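Long-range contact in putative hydroxymethylglutaryl-CoA synthase (Streptococcus mutans, PDB 3SQZ), which probably acts as a hydroxymethylglutaryl-CoA synthase, an acyltransferase of the thiolase fold, and binds coenzyme A: residues A[330-338]-A[350-359]. Numbering follows the deposited sequence.
Sequences LVAGDKIAL and FTGTLVKGFK
One face of the F350 ring receives L338 CB, 3.9 Å from the ring centroid and 17° off the normal, a CH-pi contact; F350 chi1 of 63°, with CG between backbone N and carbonyl carbon, turns the ring under L338. The F358 ring lies between K359 CG on one face and L354 CD2 over the centre of the other, while L330 O, 4.0 Å from F358 CZ, lies at its edge with A332 N. A water that donates to L330 O and accepts from K359 NZ links the 330 loop to the 3-10 segment beside this ring. L354 CD1 meets L330 CB at 3.8 Å, the leucines crossing at about a right angle, and I336 CD1 packs on L354 CG. Six backbone hydrogen bonds cross: four in the antiparallel pairs I336–G352 and L338–F350, and two tying L354 to G333 and D334, L354 N to D334 O being 2.9 Å at 171°. D334 N to V331 O closes the type II turn V331–D334, and D334 OD2 accepts a hydrogen bond from V331 N above the carboxylate plane. Flanked by strands 203-213 and 263-266, with helix 315-326 packing on L330, F350 and L354, the pair forms the open end of a beta hairpin in the mixed sheet of a thiolase fold.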
ATOM      1  N   LEU A 330       0.061  -5.251  21.311  1.00 11.08           N
ATOM      2  CA  LEU A 330      -1.251  -5.599  20.769  1.00 10.61           C
ATOM      3  C   LEU A 330      -1.650  -7.010  21.157  1.00 11.16           C
ATOM      4  O   LEU A 330      -0.825  -7.930  21.143  1.00 11.68           O
ATOM      5  CB  LEU A 330      -1.272  -5.457  19.249  1.00 11.08           C
ATOM      6  CG  LEU A 330      -1.273  -4.021  18.730  1.00 11.78           C
ATOM      7  CD1 LEU A 330      -1.086  -4.019  17.231  1.00 12.90           C
ATOM      8  CD2 LEU A 330      -2.556  -3.288  19.096  1.00 13.18           C
ATOM      9  N   VAL A 331      -2.924  -7.173  21.501  1.00 10.72           N
ATOM     10  CA  VAL A 331      -3.470  -8.473  21.846  1.00 10.99           C
ATOM     11  C   VAL A 331      -4.822  -8.707  21.173  1.00 10.73           C
ATOM     12  O   VAL A 331      -5.506  -7.767  20.730  1.00 10.97           O
ATOM     13  CB  VAL A 331      -3.631  -8.634  23.381  1.00 12.55           C
ATOM     14  CG1 VAL A 331      -2.282  -8.486  24.073  1.00 13.67           C
ATOM     15  CG2 VAL A 331      -4.632  -7.625  23.923  1.00 13.48           C
ATOM     16  N   ALA A 332      -5.204  -9.976  21.111  1.00 11.08           N
ATOM     17  CA  ALA A 332      -6.525 -10.366  20.648  1.00 11.54           C
ATOM     18  C   ALA A 332      -7.583  -9.500  21.297  1.00 11.62           C
ATOM     19  O   ALA A 332      -7.546  -9.264  22.507  1.00 12.31           O
ATOM     20  CB  ALA A 332      -6.775 -11.817  20.975  1.00 13.41           C
ATOM     21  N   GLY A 333      -8.528  -9.031  20.492  1.00 11.48           N
ATOM     22  CA  GLY A 333      -9.622  -8.231  20.996  1.00 12.24           C
ATOM     23  C   GLY A 333      -9.354  -6.745  20.956  1.00 12.16           C
ATOM     24  O   GLY A 333     -10.283  -5.961  21.087  1.00 13.18           O
ATOM     25  N   ASP A 334      -8.094  -6.344  20.791  1.00 12.08           N
ATOM     26  CA  ASP A 334      -7.788  -4.931  20.588  1.00 11.77           C
ATOM     27  C   ASP A 334      -8.396  -4.456  19.275  1.00 11.24           C
ATOM     28  O   ASP A 334      -8.383  -5.178  18.268  1.00 12.18           O
ATOM     29  CB  ASP A 334      -6.278  -4.698  20.530  1.00 11.88           C
ATOM     30  CG  ASP A 334      -5.619  -4.631  21.896  1.00 12.65           C
ATOM     31  OD1 ASP A 334      -6.315  -4.444  22.916  1.00 14.28           O
ATOM     32  OD2 ASP A 334      -4.368  -4.730  21.932  1.00 12.79           O
ATOM     33  N   LYS A 335      -8.897  -3.225  19.287  1.00 11.47           N
ATOM     34  CA  LYS A 335      -9.450  -2.611  18.090  1.00 11.46           C
ATOM     35  C   LYS A 335      -8.476  -1.617  17.497  1.00 11.29           C
ATOM     36  O   LYS A 335      -7.748  -0.925  18.208  1.00 12.51           O
ATOM     37  CB  LYS A 335     -10.764  -1.900  18.406  1.00 13.51           C
ATOM     38  CG  LYS A 335     -11.859  -2.835  18.863  1.00 17.70           C
ATOM     39  CD  LYS A 335     -13.177  -2.096  19.033  1.00 22.73           C
ATOM     40  CE  LYS A 335     -13.442  -1.761  20.492  1.00 26.43           C
ATOM     41  NZ  LYS A 335     -13.683  -2.996  21.291  1.00 27.81           N
ATOM     42  N   ILE A 336      -8.473  -1.557  16.173  1.00 10.43           N
ATOM     43  CA  ILE A 336      -7.595  -0.670  15.434  1.00 10.67           C
ATOM     44  C   ILE A 336      -8.461   0.217  14.559  1.00 10.65           C
ATOM     45  O   ILE A 336      -9.400  -0.262  13.919  1.00 11.43           O
ATOM     46  CB  ILE A 336      -6.624  -1.476  14.541  1.00 11.34           C
ATOM     47  CG1 ILE A 336      -5.749  -2.376  15.417  1.00 13.19           C
ATOM     48  CG2 ILE A 336      -5.755  -0.549  13.690  1.00 11.69           C
ATOM     49  CD1 ILE A 336      -4.867  -3.314  14.638  1.00 13.39           C
ATOM     50  N   ALA A 337      -8.168   1.514  14.558  1.00 10.48           N
ATOM     51  CA  ALA A 337      -8.828   2.452  13.655  1.00 10.49           C
ATOM     52  C   ALA A 337      -7.874   2.777  12.523  1.00  9.90           C
ATOM     53  O   ALA A 337      -6.671   2.949  12.746  1.00 10.88           O
ATOM     54  CB  ALA A 337      -9.222   3.716  14.391  1.00 12.13           C
ATOM     55  N   LEU A 338      -8.419   2.867  11.315  1.00 10.24           N
ATOM     56  CA  LEU A 338      -7.626   3.119  10.122  1.00 10.45           C
ATOM     57  C   LEU A 338      -8.175   4.328   9.362  1.00 10.63           C
ATOM     58  O   LEU A 338      -9.391   4.441   9.141  1.00 11.65           O
ATOM     59  CB  LEU A 338      -7.617   1.884   9.216  1.00 11.16           C
ATOM     60  CG  LEU A 338      -6.995   0.625   9.833  1.00 11.78           C
ATOM     61  CD1 LEU A 338      -8.056  -0.285  10.446  1.00 12.60           C
ATOM     62  CD2 LEU A 338      -6.178  -0.125   8.802  1.00 11.93           C
ATOM     63  N   PHE A 350     -12.315   3.391   8.963  1.00 10.95           N
ATOM     64  CA  PHE A 350     -12.894   2.091   9.225  1.00 11.56           C
ATOM     65  C   PHE A 350     -12.091   1.433  10.334  1.00 11.11           C
ATOM     66  O   PHE A 350     -11.038   1.940  10.732  1.00 11.78           O
ATOM     67  CB  PHE A 350     -12.954   1.224   7.957  1.00 12.13           C
ATOM     68  CG  PHE A 350     -11.611   0.890   7.363  1.00 12.05           C
ATOM     69  CD1 PHE A 350     -11.036  -0.358   7.560  1.00 13.42           C
ATOM     70  CD2 PHE A 350     -10.943   1.809   6.567  1.00 12.47           C
ATOM     71  CE1 PHE A 350      -9.812  -0.669   6.990  1.00 14.10           C
ATOM     72  CE2 PHE A 350      -9.716   1.502   6.002  1.00 13.11           C
ATOM     73  CZ  PHE A 350      -9.153   0.260   6.210  1.00 13.78           C
ATOM     74  N   THR A 351     -12.595   0.322  10.853  1.00 11.37           N
ATOM     75  CA  THR A 351     -12.000  -0.291  12.031  1.00 11.76           C
ATOM     76  C   THR A 351     -11.995  -1.799  11.924  1.00 11.88           C
ATOM     77  O   THR A 351     -12.714  -2.394  11.114  1.00 13.17           O
ATOM     78  CB  THR A 351     -12.764   0.066  13.309  1.00 13.23           C
ATOM     79  OG1 THR A 351     -14.058  -0.546  13.262  1.00 15.52           O
ATOM     80  CG2 THR A 351     -12.901   1.573  13.474  1.00 15.10           C
ATOM     81  N   GLY A 352     -11.204  -2.423  12.787  1.00 11.87           N
ATOM     82  CA  GLY A 352     -11.162  -3.867  12.870  1.00 12.33           C
ATOM     83  C   GLY A 352     -10.722  -4.323  14.245  1.00 11.87           C
ATOM     84  O   GLY A 352     -10.198  -3.535  15.038  1.00 13.17           O
ATOM     85  N   THR A 353     -10.929  -5.603  14.524  1.00 11.13           N
ATOM     86  CA  THR A 353     -10.559  -6.191  15.809  1.00 11.69           C
ATOM     87  C   THR A 353      -9.599  -7.349  15.583  1.00 10.62           C
ATOM     88  O   THR A 353      -9.832  -8.207  14.727  1.00 11.15           O
ATOM     89  CB  THR A 353     -11.801  -6.708  16.565  1.00 13.00           C
ATOM     90  OG1 THR A 353     -12.635  -5.596  16.899  1.00 14.70           O
ATOM     91  CG2 THR A 353     -11.399  -7.422  17.851  1.00 13.58           C
ATOM     92  N   LEU A 354      -8.511  -7.366  16.346  1.00 10.49           N
ATOM     93  CA  LEU A 354      -7.521  -8.434  16.222  1.00 10.84           C
ATOM     94  C   LEU A 354      -8.037  -9.772  16.724  1.00 10.46           C
ATOM     95  O   LEU A 354      -8.716  -9.850  17.750  1.00 11.52           O
ATOM     96  CB  LEU A 354      -6.245  -8.071  16.966  1.00 11.66           C
ATOM     97  CG  LEU A 354      -5.391  -7.017  16.270  1.00 12.40           C
ATOM     98  CD1 LEU A 354      -4.281  -6.538  17.193  1.00 13.57           C
ATOM     99  CD2 LEU A 354      -4.809  -7.566  14.969  1.00 12.79           C
ATOM    100  N   VAL A 355      -7.663 -10.825  16.009  1.00 11.06           N
ATOM    101  CA  VAL A 355      -8.077 -12.184  16.304  1.00 12.01           C
ATOM    102  C   VAL A 355      -6.962 -12.938  17.022  1.00 11.51           C
ATOM    103  O   VAL A 355      -5.790 -12.826  16.665  1.00 11.30           O
ATOM    104  CB  VAL A 355      -8.426 -12.907  14.985  1.00 12.98           C
ATOM    105  CG1 VAL A 355      -8.808 -14.353  15.227  1.00 14.08           C
ATOM    106  CG2 VAL A 355      -9.548 -12.164  14.276  1.00 13.44           C
ATOM    107  N   LYS A 356      -7.336 -13.687  18.049  1.00 12.12           N
ATOM    108  CA  LYS A 356      -6.417 -14.573  18.740  1.00 13.17           C
ATOM    109  C   LYS A 356      -5.658 -15.441  17.736  1.00 12.02           C
ATOM    110  O   LYS A 356      -6.257 -16.097  16.874  1.00 12.69           O
ATOM    111  CB  LYS A 356      -7.221 -15.450  19.693  1.00 15.50           C
ATOM    112  CG  LYS A 356      -6.451 -16.549  20.371  1.00 17.42           C
ATOM    113  CD  LYS A 356      -7.363 -17.294  21.326  1.00 19.24           C
ATOM    114  CE  LYS A 356      -6.635 -18.434  22.001  1.00 21.33           C
ATOM    115  NZ  LYS A 356      -7.490 -19.002  23.075  1.00 21.27           N
ATOM    116  N   GLY A 357      -4.335 -15.444  17.847  1.00 11.74           N
ATOM    117  CA  GLY A 357      -3.495 -16.195  16.937  1.00 11.82           C
ATOM    118  C   GLY A 357      -2.984 -15.418  15.735  1.00 11.46           C
ATOM    119  O   GLY A 357      -2.278 -15.978  14.903  1.00 11.96           O
ATOM    120  N   PHE A 358      -3.311 -14.131  15.635  1.00 10.88           N
ATOM    121  CA  PHE A 358      -2.904 -13.348  14.469  1.00 10.60           C
ATOM    122  C   PHE A 358      -1.406 -13.410  14.187  1.00 10.25           C
ATOM    123  O   PHE A 358      -0.991 -13.366  13.027  1.00 10.43           O
ATOM    124  CB  PHE A 358      -3.395 -11.890  14.567  1.00 10.33           C
ATOM    125  CG  PHE A 358      -2.655 -11.031  15.579  1.00 10.33           C
ATOM    126  CD1 PHE A 358      -1.583 -10.246  15.179  1.00 10.83           C
ATOM    127  CD2 PHE A 358      -3.054 -10.985  16.916  1.00 11.31           C
ATOM    128  CE1 PHE A 358      -0.910  -9.434  16.084  1.00 11.55           C
ATOM    129  CE2 PHE A 358      -2.384 -10.177  17.826  1.00 12.11           C
ATOM    130  CZ  PHE A 358      -1.308  -9.407  17.411  1.00 11.37           C
ATOM    131  N   LYS A 359      -0.595 -13.506  15.234  1.00 10.59           N
ATOM    132  CA  LYS A 359       0.850 -13.509  15.050  1.00 10.85           C
ATOM    133  C   LYS A 359       1.315 -14.700  14.219  1.00 11.43           C
ATOM    134  O   LYS A 359       2.350 -14.627  13.557  1.00 12.75           O
ATOM    135  CB  LYS A 359       1.576 -13.471  16.400  1.00 11.66           C
ATOM    136  CG  LYS A 359       1.449 -12.145  17.131  1.00 11.23           C
ATOM    137  CD  LYS A 359       1.917 -12.258  18.569  1.00 10.57           C
ATOM    138  CE  LYS A 359       1.993 -10.901  19.216  1.00 10.87           C
ATOM    139  NZ  LYS A 359       2.149 -11.001  20.693  1.00 11.02           N
TER
HETATM  140  O   HOH W   1      -0.535 -10.747  21.406  1.00 11.70           O